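PDB 3FLK: tartrate dehydrogenase/decarboxylase from Pseudomonas putida, which catalyses the NAD-dependent oxidation of tartrate to oxaloglycolate, and also converts meso-tartrate to D-glycerate and oxidatively decarboxylates D-malate to pyruvate. Local coordinates for residues Cys49-Tyr52 / Leu53-Lys57; Val133-Asn136 / Thr137-Glu140; Met326-Ala329 / Ile330-Ile334. The protein carries 1 engineered substitution. One frame throughout, in Å; residues are numbered along the deposited sequence.

In the fold
From the N terminus, contact 1 (C49-K57) comes first, at the surface, where helix 49-55 follows edge strand 39-43 of the large mixed sheet and unwinds at its C-terminal end. Contact 2 (V133-E140) follows at the end of strand 129-135 within that sheet, where the chain turns towards strand 145-148 beside the oxalate site. Contact 3 (M326-I334) lies within helix 317-336, which packs on helices 17-35, 299-313 and 349-361. Each is a single continuous run of residues and closes no long loop; the three stand in series, neither nesting nor crossing. The centres of contacts 1 and 2 lie about 28 Å apart. Those of contacts 2 and 3 are about 30 Å apart.

Contact 1 (Cys49-Tyr52 / Leu53-Lys57); sequences CDYY and LQHGK. With SO4 (sulfate ion), chain L.
H55 stacks on Y51, one turn back along the helix, and its side chain can be followed outward from the backbone. CB lies 3.4 Å from Y51 O, the same carbonyl oxygen that accepts the backbone bond from H55 N at 3.0 Å. CG is set beside the backbone N (chi1 -58°), which keeps the imidazole close to the preceding turn. CD2 does most of the touching: it stands 3.3 Å above the centre of the phenol ring of Y51, while Y51 O lies in the imidazole plane at the edge, 3.2 Å from CD2. NE2, at the tip, comes nearest to CE1 of Y51. The planes are 24° apart and the imidazole is displaced across the phenol, as an offset stack requires. The opposite face of the imidazole has CG of Q54 toward its rim.

The geometry marks the C-terminal end of helix 49-55, in the isocitrate/isopropylmalate dehydrogenase fold. G56 N still donates to Y52 O at 2.8 Å, but G56 itself has a phi of 83°, at which a CB would be jammed against the carbonyl O of H55; a residue without one fits the turn. Beyond it the carbonyl of K57 comes back against the last turn: its oxygen meets the edge of the Y51 ring, 3.2 Å from CD2, and receives a CA-H...O contact from Y52 CA at 3.4 Å. The ring of Y52 has the G56 carbonyl carbon over one face, offset toward the rim.

W46 meets the Y51 ring edge-to-face, and I88 of helix 86-91 touches Y52. The extended K57 chain carries NZ to a salt bridge with D61 and to a sulfate ion, probably from the crystallisation liquor, where K57 NZ donates to O1 at 3.1 Å.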
loop_
_atom_site.group_PDB
_atom_site.type_symbol
_atom_site.label_atom_id
_atom_site.label_comp_id
_atom_site.label_asym_id
_atom_site.label_seq_id
_atom_site.Cartn_x
_atom_site.Cartn_y
_atom_site.Cartn_z
ATOM N N CYS A 49 6.136 26.594 -4.625
ATOM C CA CYS A 49 5.122 27.273 -3.828
ATOM C C CYS A 49 5.439 28.752 -3.596
ATOM O O CYS A 49 4.530 29.551 -3.376
ATOM C CB CYS A 49 4.879 26.525 -2.517
ATOM S SG CYS A 49 4.074 24.915 -2.774
ATOM N N ASP A 50 6.722 29.112 -3.660
ATOM C CA ASP A 50 7.137 30.520 -3.614
ATOM C C ASP A 50 6.618 31.291 -4.829
ATOM O O ASP A 50 6.153 32.425 -4.702
ATOM C CB ASP A 50 8.661 30.644 -3.513
ATOM C CG ASP A 50 9.160 30.649 -2.072
ATOM O OD1 ASP A 50 8.342 30.518 -1.134
ATOM O OD2 ASP A 50 10.387 30.791 -1.879
ATOM N N TYR A 51 6.688 30.660 -5.999
ATOM C CA TYR A 51 6.126 31.226 -7.221
ATOM C C TYR A 51 4.604 31.340 -7.118
ATOM O O TYR A 51 4.016 32.293 -7.629
ATOM C CB TYR A 51 6.524 30.391 -8.444
ATOM C CG TYR A 51 6.221 31.053 -9.775
ATOM C CD1 TYR A 51 7.148 31.900 -10.384
ATOM C CD2 TYR A 51 5.011 30.825 -10.429
ATOM C CE1 TYR A 51 6.874 32.509 -11.607
ATOM C CE2 TYR A 51 4.726 31.428 -11.652
ATOM C CZ TYR A 51 5.662 32.268 -12.234
ATOM O OH TYR A 51 5.381 32.863 -13.442
ATOM N N TYR A 52 3.980 30.373 -6.448
ATOM C CA TYR A 52 2.533 30.383 -6.242
ATOM C C TYR A 52 2.074 31.539 -5.348
ATOM O O TYR A 52 1.056 32.172 -5.624
ATOM C CB TYR A 52 2.049 29.046 -5.667
ATOM C CG TYR A 52 0.540 28.930 -5.577
ATOM C CD1 TYR A 52 -0.202 28.406 -6.635
ATOM C CD2 TYR A 52 -0.146 29.349 -4.437
ATOM C CE1 TYR A 52 -1.588 28.302 -6.560
ATOM C CE2 TYR A 52 -1.529 29.249 -4.351
ATOM C CZ TYR A 52 -2.243 28.724 -5.416
ATOM O OH TYR A 52 -3.612 28.623 -5.335
ATOM N N LEU A 53 2.818 31.802 -4.276
ATOM C CA LEU A 53 2.455 32.859 -3.328
ATOM C C LEU A 53 2.565 34.259 -3.943
ATOM O O LEU A 53 1.899 35.194 -3.492
ATOM C CB LEU A 53 3.299 32.761 -2.052
ATOM C CG LEU A 53 3.114 31.535 -1.149
ATOM C CD1 LEU A 53 4.143 31.553 -0.027
ATOM C CD2 LEU A 53 1.699 31.441 -0.578
ATOM N N GLN A 54 3.395 34.380 -4.976
ATOM C CA GLN A 54 3.611 35.641 -5.679
ATOM C C GLN A 54 2.644 35.830 -6.852
ATOM O O GLN A 54 2.151 36.937 -7.086
ATOM C CB GLN A 54 5.061 35.721 -6.175
ATOM C CG GLN A 54 5.480 37.089 -6.724
ATOM C CD GLN A 54 6.895 37.096 -7.292
ATOM O OE1 GLN A 54 7.784 36.401 -6.797
ATOM N NE2 GLN A 54 7.107 37.894 -8.333
ATOM N N HIS A 55 2.370 34.750 -7.580
ATOM C CA HIS A 55 1.635 34.845 -8.842
ATOM C C HIS A 55 0.230 34.238 -8.829
ATOM O O HIS A 55 -0.558 34.482 -9.745
ATOM C CB HIS A 55 2.465 34.245 -9.979
ATOM C CG HIS A 55 3.806 34.889 -10.146
ATOM N ND1 HIS A 55 4.003 36.006 -10.929
ATOM C CD2 HIS A 55 5.015 34.580 -9.622
ATOM C CE1 HIS A 55 5.276 36.352 -10.888
ATOM N NE2 HIS A 55 5.913 35.502 -10.102
ATOM N N GLY A 56 -0.082 33.455 -7.802
ATOM C CA GLY A 56 -1.393 32.814 -7.698
ATOM C C GLY A 56 -1.502 31.531 -8.502
ATOM O O GLY A 56 -2.559 30.898 -8.531
ATOM N N LYS A 57 -0.408 31.157 -9.159
ATOM C CA LYS A 57 -0.323 29.912 -9.922
ATOM C C LYS A 57 1.066 29.298 -9.778
ATOM O O LYS A 57 2.044 30.008 -9.544
ATOM C CB LYS A 57 -0.671 30.142 -11.399
ATOM C CG LYS A 57 0.089 31.278 -12.069
ATOM C CD LYS A 57 -0.568 31.664 -13.383
ATOM C CE LYS A 57 -0.130 33.043 -13.835
ATOM N NZ LYS A 57 -0.923 33.504 -15.007
HETATM S S SO4 L . 2.290 34.222 -17.778
HETATM O O1 SO4 L . 1.784 33.514 -16.606
HETATM O O2 SO4 L . 1.276 35.166 -18.241
HETATM O O3 SO4 L . 3.506 34.949 -17.422
HETATM O O4 SO4 L . 2.592 33.271 -18.845
#

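Contact 2 (Val133-Asn136 / Thr137-Glu140); sequences VREN and TEGE. With OXL (oxalate ion), chain G.
The carboxylate of E135 binds the backbone of T137 and E138 and the hydroxyl of T137, pinning the turn that leaves strand 129-135 in the large mixed sheet of the isocitrate/isopropylmalate dehydrogenase fold. By hydrogen bonding, OE1 takes E138 N at 2.8 Å, met on the syn side and close to the carboxylate plane. OE2 takes two donors: T137 N at 2.9 Å, well tilted from that plane, and T137 OG1 at 2.7 Å, for which OE2 uses its syn lone pair. A weak bond from T137 N also reaches OE1. The bend at chi2 of E135 (-67°) swings the carboxylate round to these donors. With an alanine here, T137 N, E138 N and the T137 hydroxyl would probably be left without their shared acceptor, and the turn would be less firmly tied to the strand.

By van der Waals contact, the CG methylene of E138 lies 3.3 Å from E135 OE1, and the two chains cross at about a right angle. By charge, E135 OE2 and E138 OE2 stand 5.0 Å apart; each acid has its own donors, E138 OE2 bonding to the hydroxyl of T164. T137 OG1 also receives a bond from R170.

By ligand binding, the neighbouring strand residue R134 serves the oxalate pocket with R98 and R108, and K192 of the second subunit also bonds the ion. Over one face of its guanidinium, toward the rim, lies OD1 of N136, whose amide is held by N269 and N106. At the edge, near the guanidinium plane, R134 NH1 donates to oxalate O2 at 2.9 Å, almost straight at 170°.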
loop_
_atom_site.group_PDB
_atom_site.type_symbol
_atom_site.label_atom_id
_atom_site.label_comp_id
_atom_site.label_asym_id
_atom_site.label_seq_id
_atom_site.Cartn_x
_atom_site.Cartn_y
_atom_site.Cartn_z
ATOM N N VAL A 133 7.139 -0.499 -12.697
ATOM C CA VAL A 133 6.673 0.176 -13.899
ATOM C C VAL A 133 5.279 0.709 -13.572
ATOM O O VAL A 133 4.317 -0.056 -13.456
ATOM C CB VAL A 133 6.641 -0.783 -15.123
ATOM C CG1 VAL A 133 6.131 -0.069 -16.368
ATOM C CG2 VAL A 133 8.031 -1.371 -15.384
ATOM N N ARG A 134 5.190 2.024 -13.400
ATOM C CA ARG A 134 3.972 2.665 -12.911
ATOM C C ARG A 134 3.280 3.464 -14.013
ATOM O O ARG A 134 3.907 4.297 -14.673
ATOM C CB ARG A 134 4.315 3.564 -11.714
ATOM C CG ARG A 134 3.195 4.482 -11.234
ATOM C CD ARG A 134 3.761 5.600 -10.375
ATOM N NE ARG A 134 2.727 6.515 -9.895
ATOM C CZ ARG A 134 2.968 7.682 -9.307
ATOM N NH1 ARG A 134 4.216 8.095 -9.122
ATOM N NH2 ARG A 134 1.958 8.442 -8.902
ATOM N N GLU A 135 1.987 3.205 -14.205
ATOM C CA GLU A 135 1.174 3.990 -15.132
ATOM C C GLU A 135 1.090 5.424 -14.612
ATOM O O GLU A 135 0.803 5.647 -13.436
ATOM C CB GLU A 135 -0.223 3.380 -15.292
ATOM C CG GLU A 135 -0.940 3.788 -16.588
ATOM C CD GLU A 135 -1.293 5.270 -16.634
ATOM O OE1 GLU A 135 -1.848 5.786 -15.636
ATOM O OE2 GLU A 135 -1.004 5.924 -17.661
ATOM N N ASN A 136 1.325 6.386 -15.497
ATOM C CA ASN A 136 1.627 7.751 -15.078
ATOM C C ASN A 136 0.674 8.847 -15.591
ATOM O O ASN A 136 0.920 10.034 -15.352
ATOM C CB ASN A 136 3.069 8.071 -15.494
ATOM C CG ASN A 136 3.776 9.005 -14.532
ATOM O OD1 ASN A 136 3.547 8.974 -13.321
ATOM N ND2 ASN A 136 4.670 9.826 -15.071
ATOM N N THR A 137 -0.403 8.463 -16.285
ATOM C CA THR A 137 -1.289 9.459 -16.927
ATOM C C THR A 137 -2.793 9.337 -16.631
ATOM O O THR A 137 -3.566 10.230 -16.989
ATOM C CB THR A 137 -1.118 9.496 -18.473
ATOM O OG1 THR A 137 -1.416 8.207 -19.024
ATOM C CG2 THR A 137 0.295 9.923 -18.872
ATOM N N GLU A 138 -3.209 8.239 -16.003
ATOM C CA GLU A 138 -4.631 8.005 -15.733
ATOM C C GLU A 138 -4.834 7.260 -14.412
ATOM O O GLU A 138 -3.993 7.344 -13.512
ATOM C CB GLU A 138 -5.310 7.284 -16.922
ATOM C CG GLU A 138 -4.667 5.949 -17.336
ATOM C CD GLU A 138 -5.382 5.258 -18.499
ATOM O OE1 GLU A 138 -5.671 4.048 -18.381
ATOM O OE2 GLU A 138 -5.650 5.913 -19.531
ATOM N N GLY A 139 -5.953 6.553 -14.285
ATOM C CA GLY A 139 -6.193 5.709 -13.122
ATOM C C GLY A 139 -6.834 6.412 -11.943
ATOM O O GLY A 139 -7.761 7.207 -12.110
ATOM N N GLU A 140 -6.327 6.110 -10.749
ATOM C CA GLU A 140 -6.924 6.564 -9.490
ATOM C C GLU A 140 -6.638 8.030 -9.175
ATOM O O GLU A 140 -7.406 8.672 -8.459
ATOM C CB GLU A 140 -6.457 5.687 -8.320
ATOM C CG GLU A 140 -6.623 4.182 -8.532
ATOM C CD GLU A 140 -5.391 3.513 -9.144
ATOM O OE1 GLU A 140 -4.617 4.184 -9.868
ATOM O OE2 GLU A 140 -5.199 2.304 -8.891
HETATM C C1 OXL G . 3.750 10.825 -5.397
HETATM C C2 OXL G . 4.630 10.211 -6.394
HETATM O O1 OXL G . 3.842 10.454 -4.201
HETATM O O2 OXL G . 4.539 10.553 -7.594
HETATM O O3 OXL G . 2.923 11.692 -5.758
HETATM O O4 OXL G . 5.452 9.344 -6.016
#

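Contact 3 (Met326-Ala329 / Ile330-Ile334); sequences MLNA and IERVI
M326 to A329 present their carbonyl oxygens to the amides of I330 to V333, four residues on, in regular alpha-helical register. I330 N donates to M326 O at 2.9 Å. At the far end of the series V333 N reaches A329 O at 3.1 Å, and each of the four bonds is close to straight. These nine residues make about two and a half turns of helix 317-336 in the isocitrate/isopropylmalate dehydrogenase fold, lying against helices 299-313 and 349-361.

On the buried side, side chains lie along the turn before them. I330 runs CG1 past the carbonyl of M326, 3.3 Å from M326 O, with CD1 beyond it near the same oxygen. V333 rests CB and CG2 on the A329 carbonyl oxygen. M326, present as selenomethionine, reaches V27 and L28 of helix 17-35 and L309 of helix 299-313, while A329 and V333 both touch I356 of helix 349-361.

The other side is polar. E331 is extended beyond CG, its CG 3.2 Å from L327 O, with CB and CD also close to that oxygen. N328 has its amide anti to the backbone N (chi1 -164°), which turns it toward the following turn; there OD1 accepts from R332 NE at 3.0 Å. The bond is set unevenly: OD1 lies in the guanidinium plane at its edge, whereas NE stands above the amide carbonyl plane, 41° out of it and not on a lone pair. A water completes a second link between the two residues, accepting from N328 ND2 at 3.3 Å and from R332 NH2 at 3.1 Å.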
loop_
_atom_site.group_PDB
_atom_site.type_symbol
_atom_site.label_atom_id
_atom_site.label_comp_id
_atom_site.label_asym_id
_atom_site.label_seq_id
_atom_site.Cartn_x
_atom_site.Cartn_y
_atom_site.Cartn_z
HETATM N N MSE A 326 28.471 6.620 -12.861
HETATM C CA MSE A 326 27.689 7.256 -11.803
HETATM C C MSE A 326 27.145 6.231 -10.813
HETATM O O MSE A 326 27.190 6.449 -9.604
HETATM C CB MSE A 326 26.567 8.111 -12.394
HETATM C CG MSE A 326 27.080 9.391 -13.026
HETATM SE SE MSE A 326 25.725 10.479 -13.881
HETATM C CE MSE A 326 24.777 11.079 -12.283
ATOM N N LEU A 327 26.659 5.105 -11.333
ATOM C CA LEU A 327 26.203 4.000 -10.493
ATOM C C LEU A 327 27.358 3.373 -9.716
ATOM O O LEU A 327 27.208 3.040 -8.544
ATOM C CB LEU A 327 25.471 2.941 -11.325
ATOM C CG LEU A 327 23.941 3.030 -11.444
ATOM C CD1 LEU A 327 23.252 2.691 -10.115
ATOM C CD2 LEU A 327 23.473 4.385 -11.970
ATOM N N ASN A 328 28.502 3.224 -10.381
ATOM C CA ASN A 328 29.733 2.748 -9.752
ATOM C C ASN A 328 30.133 3.651 -8.583
ATOM O O ASN A 328 30.426 3.164 -7.492
ATOM C CB ASN A 328 30.862 2.673 -10.793
ATOM C CG ASN A 328 32.056 1.840 -10.328
ATOM O OD1 ASN A 328 32.193 1.511 -9.151
ATOM N ND2 ASN A 328 32.933 1.501 -11.267
ATOM N N ALA A 329 30.114 4.962 -8.818
ATOM C CA ALA A 329 30.456 5.953 -7.796
ATOM C C ALA A 329 29.483 5.917 -6.612
ATOM O O ALA A 329 29.904 5.995 -5.458
ATOM C CB ALA A 329 30.511 7.350 -8.408
ATOM N N ILE A 330 28.190 5.797 -6.910
ATOM C CA ILE A 330 27.153 5.664 -5.883
ATOM C C ILE A 330 27.390 4.416 -5.021
ATOM O O ILE A 330 27.382 4.504 -3.792
ATOM C CB ILE A 330 25.721 5.662 -6.503
ATOM C CG1 ILE A 330 25.344 7.071 -6.975
ATOM C CG2 ILE A 330 24.687 5.154 -5.496
ATOM C CD1 ILE A 330 24.206 7.119 -7.991
ATOM N N GLU A 331 27.618 3.275 -5.674
ATOM C CA GLU A 331 27.898 2.003 -4.993
ATOM C C GLU A 331 29.089 2.101 -4.039
ATOM O O GLU A 331 29.016 1.639 -2.899
ATOM C CB GLU A 331 28.165 0.887 -6.012
ATOM C CG GLU A 331 26.936 0.373 -6.754
ATOM C CD GLU A 331 27.284 -0.377 -8.039
ATOM O OE1 GLU A 331 28.431 -0.865 -8.174
ATOM O OE2 GLU A 331 26.405 -0.475 -8.923
ATOM N N ARG A 332 30.176 2.705 -4.514
ATOM C CA ARG A 332 31.416 2.822 -3.736
ATOM C C ARG A 332 31.246 3.685 -2.488
ATOM O O ARG A 332 31.706 3.323 -1.404
ATOM C CB ARG A 332 32.552 3.359 -4.614
ATOM C CG ARG A 332 33.084 2.341 -5.616
ATOM C CD ARG A 332 34.026 2.983 -6.617
ATOM N NE ARG A 332 34.630 1.995 -7.510
ATOM C CZ ARG A 332 35.874 1.536 -7.396
ATOM N NH1 ARG A 332 36.670 1.974 -6.427
ATOM N NH2 ARG A 332 36.326 0.637 -8.259
ATOM N N VAL A 333 30.572 4.819 -2.652
ATOM C CA VAL A 333 30.309 5.754 -1.561
ATOM C C VAL A 333 29.444 5.115 -0.462
ATOM O O VAL A 333 29.715 5.289 0.733
ATOM C CB VAL A 333 29.701 7.070 -2.119
ATOM C CG1 VAL A 333 28.829 7.773 -1.101
ATOM C CG2 VAL A 333 30.811 7.993 -2.619
ATOM N N ILE A 334 28.428 4.357 -0.874
ATOM C CA ILE A 334 27.583 3.601 0.059
ATOM C C ILE A 334 28.401 2.542 0.814
ATOM O O ILE A 334 28.287 2.419 2.038
ATOM C CB ILE A 334 26.367 2.952 -0.662
ATOM C CG1 ILE A 334 25.362 4.029 -1.090
ATOM C CG2 ILE A 334 25.694 1.917 0.234
ATOM C CD1 ILE A 334 24.252 3.531 -2.022
HETATM O O HOH W 1 31.123 -0.038 -7.470
HETATM O O HOH W 2 35.233 -0.778 -10.758
#